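Local coordinates for protein FMN reductase [NAD(P)H] (Bacillus subtilis, PDB 1ZCH) that catalyses electron transfer between NAD(P)H and FMN, and also reduces nitroaromatic compounds, quinones, chromates and azo dyes, as a flavin-containing homodimer, at residues G136-P142 against Y233-M239; F76-D82 against V155-L161; S40-V46 against V109-A114; Q52-K58 against I70-F76. All blocks are in the same frame, centred on the assembly; numbering follows the deposited sequence.

Contact 1. Residues G136-P142 against Y233-M239; sequences GAVRGNP and YPHIREM. With FMN (flavin mononucleotide), chain D.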
# COMPACT_ATOMS: atom_id res chain seq x y z
N GLY A 136 -9.74 7.27 -4.22
CA GLY A 136 -8.67 7.36 -5.19
C GLY A 136 -8.86 8.54 -6.13
O GLY A 136 -7.93 8.95 -6.82
N ALA A 137 -10.07 9.10 -6.13
CA ALA A 137 -10.40 10.23 -7.00
C ALA A 137 -9.61 11.50 -6.68
O ALA A 137 -9.71 12.49 -7.41
CB ALA A 137 -11.89 10.52 -6.93
N VAL A 138 -8.83 11.49 -5.61
CA VAL A 138 -8.02 12.66 -5.28
C VAL A 138 -6.99 12.87 -6.38
O VAL A 138 -6.43 13.95 -6.53
CB VAL A 138 -7.29 12.51 -3.93
CG1 VAL A 138 -8.30 12.45 -2.79
CG2 VAL A 138 -6.40 11.26 -3.93
N ARG A 139 -6.74 11.82 -7.17
CA ARG A 139 -5.77 11.91 -8.25
C ARG A 139 -6.39 12.51 -9.52
O ARG A 139 -5.71 12.67 -10.53
CB ARG A 139 -5.17 10.53 -8.56
CG ARG A 139 -4.42 9.90 -7.39
CD ARG A 139 -3.35 8.92 -7.87
NE ARG A 139 -3.89 7.70 -8.47
CZ ARG A 139 -4.16 6.59 -7.80
NH1 ARG A 139 -3.95 6.53 -6.49
NH2 ARG A 139 -4.63 5.52 -8.43
N GLY A 140 -7.68 12.85 -9.46
CA GLY A 140 -8.37 13.42 -10.61
C GLY A 140 -8.04 14.88 -10.87
O GLY A 140 -7.92 15.30 -12.02
N ASN A 141 -7.90 15.66 -9.80
CA ASN A 141 -7.56 17.08 -9.89
C ASN A 141 -6.45 17.35 -8.88
O ASN A 141 -6.62 18.13 -7.94
CB ASN A 141 -8.78 17.95 -9.57
CG ASN A 141 -9.85 17.88 -10.64
OD1 ASN A 141 -9.65 18.34 -11.77
ND2 ASN A 141 -11.00 17.31 -10.29
N PRO A 142 -5.30 16.69 -9.05
CA PRO A 142 -4.14 16.82 -8.16
C PRO A 142 -3.55 18.22 -7.97
O PRO A 142 -3.18 18.58 -6.85
CB PRO A 142 -3.13 15.83 -8.76
CG PRO A 142 -3.47 15.85 -10.22
CD PRO A 142 -4.97 15.82 -10.20
N TYR A 233 -7.15 8.84 -16.19
CA TYR A 233 -6.30 9.91 -15.64
C TYR A 233 -5.00 9.93 -16.44
O TYR A 233 -3.99 9.36 -16.01
CB TYR A 233 -5.97 9.67 -14.16
CG TYR A 233 -7.13 9.81 -13.19
CD1 TYR A 233 -8.27 10.56 -13.51
CD2 TYR A 233 -7.07 9.21 -11.93
CE1 TYR A 233 -9.32 10.69 -12.60
CE2 TYR A 233 -8.12 9.34 -11.02
CZ TYR A 233 -9.23 10.08 -11.36
OH TYR A 233 -10.26 10.20 -10.45
N PRO A 234 -5.00 10.59 -17.61
CA PRO A 234 -3.81 10.67 -18.46
C PRO A 234 -2.80 11.73 -18.05
O PRO A 234 -1.77 11.91 -18.70
CB PRO A 234 -4.41 10.96 -19.84
CG PRO A 234 -5.54 11.88 -19.49
CD PRO A 234 -6.16 11.20 -18.27
N HIS A 235 -3.09 12.42 -16.95
CA HIS A 235 -2.24 13.49 -16.44
C HIS A 235 -1.33 13.09 -15.27
O HIS A 235 -0.71 13.95 -14.65
CB HIS A 235 -3.12 14.64 -15.96
CG HIS A 235 -4.10 14.23 -14.90
ND1 HIS A 235 -5.31 13.64 -15.20
CD2 HIS A 235 -4.01 14.23 -13.55
CE1 HIS A 235 -5.92 13.30 -14.08
NE2 HIS A 235 -5.15 13.64 -13.07
N ILE A 236 -1.25 11.80 -14.97
CA ILE A 236 -0.42 11.36 -13.85
C ILE A 236 1.06 11.67 -13.99
O ILE A 236 1.67 12.20 -13.06
CB ILE A 236 -0.60 9.85 -13.57
CG1 ILE A 236 -2.05 9.57 -13.15
CG2 ILE A 236 0.35 9.40 -12.45
CD1 ILE A 236 -2.51 10.37 -11.94
N ARG A 237 1.65 11.35 -15.13
CA ARG A 237 3.07 11.62 -15.32
C ARG A 237 3.33 13.11 -15.13
O ARG A 237 4.32 13.51 -14.51
CB ARG A 237 3.54 11.19 -16.71
CG ARG A 237 4.99 11.54 -16.97
CD ARG A 237 5.45 11.15 -18.36
NE ARG A 237 6.86 11.45 -18.55
CZ ARG A 237 7.55 11.12 -19.64
NH1 ARG A 237 6.96 10.49 -20.64
NH2 ARG A 237 8.85 11.42 -19.72
N GLU A 238 2.45 13.94 -15.68
CA GLU A 238 2.57 15.38 -15.57
C GLU A 238 2.57 15.82 -14.10
O GLU A 238 3.40 16.63 -13.70
CB GLU A 238 1.44 16.07 -16.33
CG GLU A 238 1.44 17.59 -16.20
CD GLU A 238 0.45 18.25 -17.14
OE1 GLU A 238 -0.74 17.87 -17.11
OE2 GLU A 238 0.86 19.15 -17.90
N MET A 239 1.63 15.29 -13.32
CA MET A 239 1.53 15.61 -11.90
C MET A 239 2.84 15.27 -11.20
O MET A 239 3.41 16.09 -10.48
CB MET A 239 0.41 14.80 -11.22
CG MET A 239 0.51 14.80 -9.68
SD MET A 239 -0.55 13.59 -8.82
CE MET A 239 0.47 12.12 -8.91
N1 FMN D . -14.85 4.24 -3.28
C2 FMN D . -15.51 5.37 -3.60
O2 FMN D . -16.68 5.51 -3.39
N3 FMN D . -14.84 6.48 -4.23
C4 FMN D . -13.47 6.45 -4.52
O4 FMN D . -12.95 7.41 -5.05
C4A FMN D . -12.74 5.23 -4.15
N5 FMN D . -11.40 5.13 -4.42
C5A FMN D . -10.71 4.05 -3.90
C6 FMN D . -9.28 4.06 -4.02
C7 FMN D . -8.49 3.04 -3.48
C7M FMN D . -6.99 3.13 -3.58
C8 FMN D . -9.14 1.90 -2.81
C8M FMN D . -8.34 0.79 -2.17
C9 FMN D . -10.56 1.85 -2.72
C9A FMN D . -11.35 2.92 -3.24
N10 FMN D . -12.82 3.00 -3.10
C10 FMN D . -13.50 4.12 -3.50
C1' FMN D . -13.55 1.86 -2.47
C2' FMN D . -13.72 0.64 -3.44
O2' FMN D . -14.79 0.93 -4.35
C3' FMN D . -14.03 -0.60 -2.58
O3' FMN D . -12.89 -0.85 -1.72
C4' FMN D . -14.28 -1.85 -3.45
O4' FMN D . -15.44 -1.69 -4.26
C5' FMN D . -14.41 -3.05 -2.52
O5' FMN D . -15.72 -2.93 -1.68
P FMN D . -15.57 -2.92 -0.15
O1P FMN D . -15.27 -4.26 0.32
O2P FMN D . -16.82 -2.48 0.43
O3P FMN D . -14.49 -2.02 0.25

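Contact 2. Residues F76-D82 against V155-L161; sequences FLLFCAD and VFPLSGL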
# COMPACT_ATOMS: atom_id res chain seq x y z
N PHE A 76 -11.63 13.51 6.96
CA PHE A 76 -11.08 13.14 5.66
C PHE A 76 -9.56 13.12 5.82
O PHE A 76 -8.97 14.14 6.15
CB PHE A 76 -11.43 14.14 4.56
CG PHE A 76 -10.86 13.77 3.21
CD1 PHE A 76 -11.54 12.88 2.37
CD2 PHE A 76 -9.62 14.26 2.80
CE1 PHE A 76 -10.98 12.48 1.14
CE2 PHE A 76 -9.05 13.87 1.58
CZ PHE A 76 -9.73 12.98 0.75
N LEU A 77 -8.95 11.96 5.58
CA LEU A 77 -7.50 11.84 5.68
C LEU A 77 -6.94 11.74 4.26
O LEU A 77 -7.50 11.04 3.42
CB LEU A 77 -7.10 10.57 6.44
CG LEU A 77 -7.63 10.39 7.87
CD1 LEU A 77 -7.05 9.11 8.46
CD2 LEU A 77 -7.23 11.60 8.72
N LEU A 78 -5.85 12.45 4.00
CA LEU A 78 -5.23 12.38 2.68
C LEU A 78 -3.87 11.73 2.83
O LEU A 78 -3.00 12.24 3.53
CB LEU A 78 -5.05 13.77 2.07
CG LEU A 78 -4.37 13.73 0.70
CD1 LEU A 78 -5.24 12.98 -0.29
CD2 LEU A 78 -4.10 15.14 0.20
N PHE A 79 -3.69 10.58 2.18
CA PHE A 79 -2.43 9.86 2.23
C PHE A 79 -1.61 10.28 1.02
O PHE A 79 -2.04 10.13 -0.13
CB PHE A 79 -2.68 8.35 2.20
CG PHE A 79 -3.28 7.82 3.48
CD1 PHE A 79 -2.47 7.20 4.43
CD2 PHE A 79 -4.64 7.98 3.75
CE1 PHE A 79 -3.01 6.76 5.65
CE2 PHE A 79 -5.19 7.55 4.95
CZ PHE A 79 -4.38 6.93 5.90
N CYS A 80 -0.43 10.83 1.28
CA CYS A 80 0.46 11.31 0.23
C CYS A 80 1.82 10.63 0.27
O CYS A 80 2.33 10.33 1.35
CB CYS A 80 0.72 12.81 0.38
SG CYS A 80 -0.74 13.86 0.55
N ALA A 81 2.39 10.39 -0.90
CA ALA A 81 3.74 9.84 -0.97
C ALA A 81 4.55 11.07 -0.57
O ALA A 81 4.22 12.19 -0.99
CB ALA A 81 4.07 9.43 -2.40
N ASP A 82 5.59 10.90 0.24
CA ASP A 82 6.37 12.04 0.69
C ASP A 82 7.88 11.83 0.65
O ASP A 82 8.42 10.99 1.37
CB ASP A 82 5.96 12.40 2.13
CG ASP A 82 6.56 13.72 2.62
OD1 ASP A 82 7.76 13.97 2.38
OD2 ASP A 82 5.84 14.49 3.27
N VAL A 155 6.01 15.78 -2.89
CA VAL A 155 4.85 15.24 -2.19
C VAL A 155 3.70 15.18 -3.20
O VAL A 155 3.46 16.14 -3.93
CB VAL A 155 4.41 16.15 -1.01
CG1 VAL A 155 3.14 15.58 -0.35
CG2 VAL A 155 5.53 16.27 0.01
N PHE A 156 3.03 14.04 -3.27
CA PHE A 156 1.89 13.92 -4.18
C PHE A 156 0.78 13.06 -3.59
O PHE A 156 1.04 12.07 -2.90
CB PHE A 156 2.33 13.41 -5.57
CG PHE A 156 2.85 12.00 -5.59
CD1 PHE A 156 1.98 10.92 -5.67
CD2 PHE A 156 4.22 11.75 -5.60
CE1 PHE A 156 2.46 9.61 -5.77
CE2 PHE A 156 4.72 10.45 -5.69
CZ PHE A 156 3.84 9.38 -5.77
N PRO A 157 -0.48 13.47 -3.81
CA PRO A 157 -1.63 12.74 -3.29
C PRO A 157 -1.84 11.38 -3.94
O PRO A 157 -1.71 11.25 -5.16
CB PRO A 157 -2.79 13.69 -3.56
CG PRO A 157 -2.39 14.29 -4.88
CD PRO A 157 -0.91 14.59 -4.66
N LEU A 158 -2.13 10.38 -3.13
CA LEU A 158 -2.38 9.04 -3.65
C LEU A 158 -3.81 8.61 -3.38
O LEU A 158 -4.52 8.17 -4.28
CB LEU A 158 -1.39 8.05 -3.04
CG LEU A 158 -0.01 8.15 -3.70
CD1 LEU A 158 1.03 7.41 -2.89
CD2 LEU A 158 -0.11 7.60 -5.12
N SER A 159 -4.26 8.75 -2.13
CA SER A 159 -5.62 8.36 -1.80
C SER A 159 -6.12 8.99 -0.52
O SER A 159 -5.37 9.20 0.43
CB SER A 159 -5.71 6.83 -1.67
OG SER A 159 -7.04 6.42 -1.36
N GLY A 160 -7.41 9.31 -0.50
CA GLY A 160 -7.99 9.86 0.69
C GLY A 160 -8.62 8.70 1.44
O GLY A 160 -8.66 7.57 0.93
N LEU A 161 -9.06 8.95 2.66
CA LEU A 161 -9.73 7.93 3.44
C LEU A 161 -10.78 8.65 4.26
O LEU A 161 -10.46 9.49 5.10
CB LEU A 161 -8.76 7.20 4.37
CG LEU A 161 -9.42 6.07 5.18
CD1 LEU A 161 -9.92 4.96 4.23
CD2 LEU A 161 -8.44 5.50 6.19

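Contact 3. Residues S40-V46 against V109-A114; sequences SINGQQV and VGAVDA. With FMN (flavin mononucleotide), chain B.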
# COMPACT_ATOMS: atom_id res chain seq x y z
N SER A 40 9.72 1.25 3.69
CA SER A 40 11.00 0.97 3.05
C SER A 40 12.13 1.76 3.72
O SER A 40 12.04 2.99 3.85
CB SER A 40 10.91 1.31 1.56
OG SER A 40 12.04 0.82 0.86
N ILE A 41 13.17 1.04 4.14
CA ILE A 41 14.35 1.57 4.84
C ILE A 41 13.98 2.49 6.00
O ILE A 41 14.76 3.37 6.39
CB ILE A 41 15.33 2.34 3.89
CG1 ILE A 41 14.76 3.69 3.47
CG2 ILE A 41 15.63 1.49 2.66
CD1 ILE A 41 15.76 4.58 2.75
N ASN A 42 12.81 2.25 6.59
CA ASN A 42 12.30 3.07 7.69
C ASN A 42 12.25 4.53 7.23
O ASN A 42 12.35 5.45 8.04
CB ASN A 42 13.17 2.94 8.95
CG ASN A 42 12.51 3.58 10.18
OD1 ASN A 42 11.29 3.51 10.34
ND2 ASN A 42 13.31 4.18 11.05
N GLY A 43 12.09 4.71 5.92
CA GLY A 43 12.03 6.04 5.35
C GLY A 43 10.71 6.75 5.62
O GLY A 43 10.62 7.97 5.46
N GLN A 44 9.68 6.00 6.01
CA GLN A 44 8.38 6.58 6.33
C GLN A 44 7.97 7.58 5.24
O GLN A 44 7.63 8.73 5.52
CB GLN A 44 8.46 7.25 7.71
CG GLN A 44 8.86 6.25 8.80
CD GLN A 44 9.40 6.89 10.06
OE1 GLN A 44 8.67 7.51 10.83
NE2 GLN A 44 10.70 6.73 10.28
N GLN A 45 7.97 7.10 4.00
CA GLN A 45 7.66 7.91 2.84
C GLN A 45 6.17 8.21 2.59
O GLN A 45 5.71 8.24 1.45
CB GLN A 45 8.28 7.27 1.59
CG GLN A 45 9.78 7.51 1.44
CD GLN A 45 10.67 6.46 2.12
OE1 GLN A 45 11.88 6.66 2.24
NE2 GLN A 45 10.08 5.34 2.54
N VAL A 46 5.43 8.44 3.67
CA VAL A 46 4.01 8.76 3.56
C VAL A 46 3.64 9.83 4.58
O VAL A 46 4.17 9.86 5.69
CB VAL A 46 3.12 7.49 3.77
CG1 VAL A 46 3.44 6.83 5.10
CG2 VAL A 46 1.64 7.87 3.71
N VAL A 109 8.21 3.27 -4.26
CA VAL A 109 8.45 3.31 -2.81
C VAL A 109 7.34 4.10 -2.11
O VAL A 109 6.77 3.65 -1.12
CB VAL A 109 9.82 3.95 -2.47
CG1 VAL A 109 9.92 4.21 -0.97
CG2 VAL A 109 10.95 3.02 -2.92
N GLY A 110 7.05 5.29 -2.64
CA GLY A 110 6.03 6.12 -2.04
C GLY A 110 4.63 5.54 -2.09
O GLY A 110 3.88 5.61 -1.11
N ALA A 111 4.27 4.96 -3.24
CA ALA A 111 2.94 4.37 -3.41
C ALA A 111 2.74 3.16 -2.51
O ALA A 111 1.67 2.98 -1.93
CB ALA A 111 2.73 3.98 -4.88
N VAL A 112 3.76 2.32 -2.39
CA VAL A 112 3.65 1.14 -1.54
C VAL A 112 3.59 1.56 -0.07
O VAL A 112 2.80 1.01 0.70
CB VAL A 112 4.84 0.17 -1.76
CG1 VAL A 112 4.80 -0.97 -0.73
CG2 VAL A 112 4.77 -0.40 -3.17
N ASP A 113 4.42 2.52 0.33
CA ASP A 113 4.41 2.98 1.72
C ASP A 113 3.01 3.55 2.03
O ASP A 113 2.45 3.28 3.09
CB ASP A 113 5.48 4.06 1.95
CG ASP A 113 6.82 3.50 2.44
OD1 ASP A 113 7.05 2.27 2.38
OD2 ASP A 113 7.66 4.30 2.90
N ALA A 114 2.46 4.32 1.09
CA ALA A 114 1.14 4.91 1.28
C ALA A 114 0.03 3.85 1.35
O ALA A 114 -0.93 4.00 2.10
CB ALA A 114 0.85 5.90 0.16
N1 FMN B . 13.94 -5.14 5.34
C2 FMN B . 14.93 -5.94 4.91
O2 FMN B . 15.68 -6.50 5.67
N3 FMN B . 15.16 -6.17 3.51
C4 FMN B . 14.35 -5.58 2.53
O4 FMN B . 14.58 -5.80 1.35
C4A FMN B . 13.25 -4.72 2.98
N5 FMN B . 12.43 -4.11 2.07
C5A FMN B . 11.31 -3.46 2.54
C6 FMN B . 10.36 -2.99 1.57
C7 FMN B . 9.17 -2.38 1.96
C7M FMN B . 8.17 -1.96 0.90
C8 FMN B . 8.89 -2.15 3.38
C8M FMN B . 7.60 -1.52 3.86
C9 FMN B . 9.83 -2.56 4.36
C9A FMN B . 11.04 -3.23 3.96
N10 FMN B . 12.02 -3.79 4.91
C10 FMN B . 13.08 -4.54 4.45
C1' FMN B . 11.83 -3.56 6.38
C2' FMN B . 12.23 -2.11 6.82
O2' FMN B . 13.66 -2.05 6.91
C3' FMN B . 11.56 -1.84 8.18
O3' FMN B . 10.13 -1.88 7.99
C4' FMN B . 11.94 -0.45 8.74
O4' FMN B . 13.35 -0.38 9.02
C5' FMN B . 11.11 -0.20 9.98
O5' FMN B . 11.56 -1.18 11.12
P FMN B . 10.47 -2.10 11.70
O1P FMN B . 9.58 -1.34 12.56
O2P FMN B . 11.12 -3.14 12.48
O3P FMN B . 9.69 -2.71 10.63

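Contact 4. Residues Q52-K58 against I70-F76; sequences QDKERKK and IDQAPVF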
# COMPACT_ATOMS: atom_id res chain seq x y z
N GLN A 52 -10.62 18.31 8.84
CA GLN A 52 -11.90 18.27 9.54
C GLN A 52 -12.66 19.58 9.34
O GLN A 52 -13.83 19.68 9.71
CB GLN A 52 -11.68 18.00 11.03
CG GLN A 52 -10.88 16.74 11.30
CD GLN A 52 -10.74 16.43 12.78
OE1 GLN A 52 -11.66 15.89 13.40
NE2 GLN A 52 -9.61 16.79 13.36
N ASP A 53 -12.01 20.57 8.74
CA ASP A 53 -12.65 21.85 8.47
C ASP A 53 -13.73 21.61 7.42
O ASP A 53 -13.45 21.12 6.33
CB ASP A 53 -11.64 22.86 7.91
CG ASP A 53 -12.28 24.19 7.59
OD1 ASP A 53 -12.62 24.94 8.53
OD2 ASP A 53 -12.46 24.49 6.39
N LYS A 54 -14.97 21.97 7.76
CA LYS A 54 -16.10 21.77 6.86
C LYS A 54 -15.90 22.34 5.45
O LYS A 54 -16.11 21.65 4.46
CB LYS A 54 -17.36 22.37 7.47
CG LYS A 54 -18.65 21.97 6.76
CD LYS A 54 -18.92 20.48 6.94
CE LYS A 54 -20.18 20.05 6.20
NZ LYS A 54 -20.53 18.63 6.47
N GLU A 55 -15.48 23.61 5.37
CA GLU A 55 -15.28 24.26 4.08
C GLU A 55 -14.20 23.60 3.23
O GLU A 55 -14.40 23.35 2.03
CB GLU A 55 -14.92 25.74 4.29
CG GLU A 55 -15.95 26.53 5.07
CD GLU A 55 -17.27 26.69 4.34
OE1 GLU A 55 -17.91 25.66 4.01
OE2 GLU A 55 -17.68 27.84 4.08
N ARG A 56 -13.05 23.33 3.84
CA ARG A 56 -11.94 22.70 3.14
C ARG A 56 -12.31 21.29 2.67
O ARG A 56 -12.00 20.89 1.55
CB ARG A 56 -10.71 22.65 4.05
CG ARG A 56 -9.47 22.00 3.43
CD ARG A 56 -8.25 22.11 4.35
NE ARG A 56 -7.78 23.49 4.47
CZ ARG A 56 -7.96 24.26 5.54
NH1 ARG A 56 -8.61 23.79 6.60
NH2 ARG A 56 -7.51 25.50 5.55
N LYS A 57 -13.00 20.55 3.54
CA LYS A 57 -13.41 19.19 3.22
C LYS A 57 -14.42 19.19 2.07
O LYS A 57 -14.41 18.30 1.21
CB LYS A 57 -14.01 18.53 4.47
CG LYS A 57 -14.31 17.04 4.34
CD LYS A 57 -14.37 16.34 5.70
CE LYS A 57 -15.43 16.93 6.63
NZ LYS A 57 -16.80 16.81 6.06
N LYS A 58 -15.28 20.20 2.04
CA LYS A 58 -16.27 20.32 0.97
C LYS A 58 -15.55 20.54 -0.36
O LYS A 58 -15.93 19.95 -1.38
CB LYS A 58 -17.22 21.49 1.27
CG LYS A 58 -18.34 21.67 0.25
CD LYS A 58 -19.24 22.85 0.64
CE LYS A 58 -20.36 23.07 -0.38
NZ LYS A 58 -21.20 24.26 -0.04
N ILE A 70 -17.85 12.23 1.51
CA ILE A 70 -16.69 13.00 1.95
C ILE A 70 -17.20 14.21 2.73
O ILE A 70 -16.69 14.54 3.80
CB ILE A 70 -15.85 13.49 0.74
CG1 ILE A 70 -15.22 12.29 0.03
CG2 ILE A 70 -14.77 14.46 1.21
CD1 ILE A 70 -14.43 12.65 -1.22
N ASP A 71 -18.22 14.87 2.19
CA ASP A 71 -18.82 16.05 2.82
C ASP A 71 -19.53 15.64 4.11
O ASP A 71 -19.47 16.34 5.13
CB ASP A 71 -19.81 16.71 1.86
CG ASP A 71 -20.42 17.97 2.44
OD1 ASP A 71 -19.67 18.95 2.65
OD2 ASP A 71 -21.64 17.98 2.69
N GLN A 72 -20.22 14.51 4.05
CA GLN A 72 -20.99 13.99 5.17
C GLN A 72 -20.17 13.54 6.38
O GLN A 72 -20.52 13.85 7.52
CB GLN A 72 -21.87 12.84 4.67
CG GLN A 72 -22.87 12.30 5.67
CD GLN A 72 -23.72 11.18 5.08
OE1 GLN A 72 -23.20 10.13 4.71
NE2 GLN A 72 -25.03 11.41 4.99
N ALA A 73 -19.09 12.80 6.14
CA ALA A 73 -18.26 12.31 7.24
C ALA A 73 -17.48 13.45 7.88
O ALA A 73 -17.09 14.40 7.20
CB ALA A 73 -17.30 11.24 6.74
N PRO A 74 -17.22 13.37 9.20
CA PRO A 74 -16.49 14.41 9.93
C PRO A 74 -14.98 14.44 9.69
O PRO A 74 -14.33 15.46 9.96
CB PRO A 74 -16.82 14.09 11.38
CG PRO A 74 -16.90 12.60 11.38
CD PRO A 74 -17.69 12.32 10.11
N VAL A 75 -14.43 13.35 9.17
CA VAL A 75 -12.99 13.28 8.94
C VAL A 75 -12.59 12.80 7.55
O VAL A 75 -13.14 11.84 7.02
CB VAL A 75 -12.33 12.32 9.97
CG1 VAL A 75 -10.83 12.18 9.67
CG2 VAL A 75 -12.55 12.83 11.39
N PHE A 76 -11.63 13.51 6.96
CA PHE A 76 -11.08 13.14 5.66
C PHE A 76 -9.56 13.12 5.82
O PHE A 76 -8.97 14.14 6.15
CB PHE A 76 -11.43 14.14 4.56
CG PHE A 76 -10.86 13.77 3.21
CD1 PHE A 76 -11.54 12.88 2.37
CD2 PHE A 76 -9.62 14.26 2.80
CE1 PHE A 76 -10.98 12.48 1.14
CE2 PHE A 76 -9.05 13.87 1.58
CZ PHE A 76 -9.73 12.98 0.75
O HOH W 1 -15.66 17.78 10.41
O HOH W 2 -17.45 19.01 4.49

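Contact 1. Residues G136-P142 against Y233-M239
The ring of Tyr233 lies with one face against the peptide joining Arg139 to Gly140, and Gly140 CA makes a CH-pi contact 3.9 Å from the ring centroid. Glycine suits this place because a bare CA lets the aromatic face settle directly on the main chain. Gly136 O sits near the plane of the same ring, at its edge, and the phenol oxygen reaches Ala137, with OH 3.5 Å from Ala137 CA. The imidazole of His235 instead uses its edge: NE2 donates to Arg139 O at 2.8 Å, with an N-H...O angle of 161° and the acceptor close to the ring plane. With CG set between the backbone N and the carbonyl carbon (chi1 58°), the ring edge reaches this oxygen. Beside it, Pro142 CB packs on Met239 SD at 3.4 Å, a flexible thioether fitting a rigid ring at the start of helix 142-148. The guanidinium of Arg139 forms a salt bridge with Glu105 of the second subunit. At the far end of the loop, Gly136 N donates to FMN N5 at 2.7 Å, nearly straight at 166°. This bond would probably polarise the oxidised isoalloxazine and make N5 readier to accept hydride.

Contact 2. Residues F76-D82 against V155-L161
Two central strands of the antiparallel sheet of the nitroreductase fold pair here, and a classic beta bulge interrupts their register, with Leu158 and Ser159 both opposite Phe79. Phe79 O accepts from both, at 3.0 Å from Leu158 N and 3.3 Å from Ser159 N. On the face carrying Leu77, Phe79, Ala81 and Leu161, the Phe79 ring turns its edge to its neighbours: Ser159 O lies near the ring plane, and CE2 meets Leu161 CB at 3.6 Å. Helix 104-127 packs on Phe79 through Ala117, Leu118 and Ala121, so a large flat residue fills the join between sheet and helix. The Phe156 ring presents a face to Ala81, whose CB stands 3.6 Å from the centroid in a CH-pi contact. The small methyl permits this, and Phe156 CG, wedged between backbone N and carbonyl carbon (chi1 66°), lays the ring over it. Leu158 CD1 touches Ala81 CB.

The face carrying Leu78, Cys80 and Asp82 is mostly apolar, with Cys80 CB against Val155 CG1 and Leu78 CD1 against Pro157 CB. Asp82 is the polar exception, hydrogen-bonded through OD2 to Thr47 and to Tyr187 of the second subunit. Ser159, which touches FMN, turns its OG back to Gly160 O at 3.0 Å. Gly160 has no side chain to collide with the Phe76 ring, whose CZ lies 3.6 Å from Gly160 CA.

Contact 3. Residues S40-V46 against V109-A114
Asp113, on the long helix 104-127 of the nitroreductase fold, receives three N-H groups from the irregular loop 40-46 that leads into strand 46-51. Its OD1 takes Ser40 N at 3.1 Å on the syn lone pair, with an N-H...O angle of 166°. OD2 accepts twice: Gln45 N arrives on the anti lone pair at 3.0 Å, while Gln45 NE2 comes at 2.7 Å from the syn side, 32° out of the carboxylate plane. One residue thus grips the acid with both main-chain and side-chain nitrogens. The bend in the Gln45 chain at chi2 (89°) folds the amide back to achieve this, and glutamine suits the place because its amide can donate through NE2 and accept through OE1. NE2 also gives a weak bond to Ser40 O, whereas OE1 accepts from Tyr228 OH of the second subunit. A carboxylate buried among these donors probably remains ionised.

Gln44 ties the loop to itself through NE2 and Asn42 O, and to Leu176 N of the second subunit through OE1. The loop also borders the FMN held mainly by that subunit: Ser40 N is 3.5 Å from its C8M, and Asn42 CB approaches the ribityl chain. Val109 CG1 covers one face of the Gln45 amide, 3.7 Å from NE2. At the strand end, beta-branched Val46 packs onto the helix, with CG2 3.9 Å from Ala114 CA.

Contact 4. Residues Q52-K58 against I70-F76
The start of helix 54-63 lies alongside the turn where helix 68-72 ends and strand 75-82 begins, with Gln52 CA 5.1 Å from Val75 CA and Lys58 CA 5.3 Å from Asp71 CA. Lys57 carries most of the contact. Its chain leaves the helix with CG opposite the main-chain N (chi1 -172°), then curls at chi3 and chi4 so that NZ reaches the carbonyls at the end of the other helix. NZ donates to Ala73 O at 2.7 Å, nearly along the C=O axis, and to Ile70 O at 3.2 Å on a lone pair. Carbonyls at a helix C terminus carry partial negative charge, so a lysine ammonium suits them, while its methylenes pack on Ile70 CG2 and Phe76 CB.

Lys54 adds a second ammonium to the same helix end, its NZ bonding to Asp71 O at 2.9 Å. A water accepts from Lys57 NZ at 2.8 Å, and another donates to both Gln52 O and Pro74 O, bridging the two main chains. Asp53, at the N-cap of helix 54-63, accepts from Arg56 N. Arg56 reaches on to Glu185 of the second subunit. Ile70 packs on Val162 of strand 155-164, and Phe76 on Ile60, so the turn joins helix 54-63 to strands 75-82 and 155-164.

In the fold
From the N terminus, loop 40-46 comes first; it meets helix 104-127 in contact 3, closing a long excursion inside which contact 4 is nested. Contact 4 closes a short loop from strand 46-51 through two helices into strand 75-82. That strand then takes part in contact 2, with Phe76 common to both. Contact 2 crosses contact 3 along the chain, since strand 75-82 lies inside the loop closed by contact 3 and strand 155-164 lies beyond it. It also crosses contact 1, whose loop 136-142 precedes strand 155-164 and whose partner is the C-terminal 233-239 segment. Together they tie the sheet to its helices and the chain's end, and all four reach the second subunit.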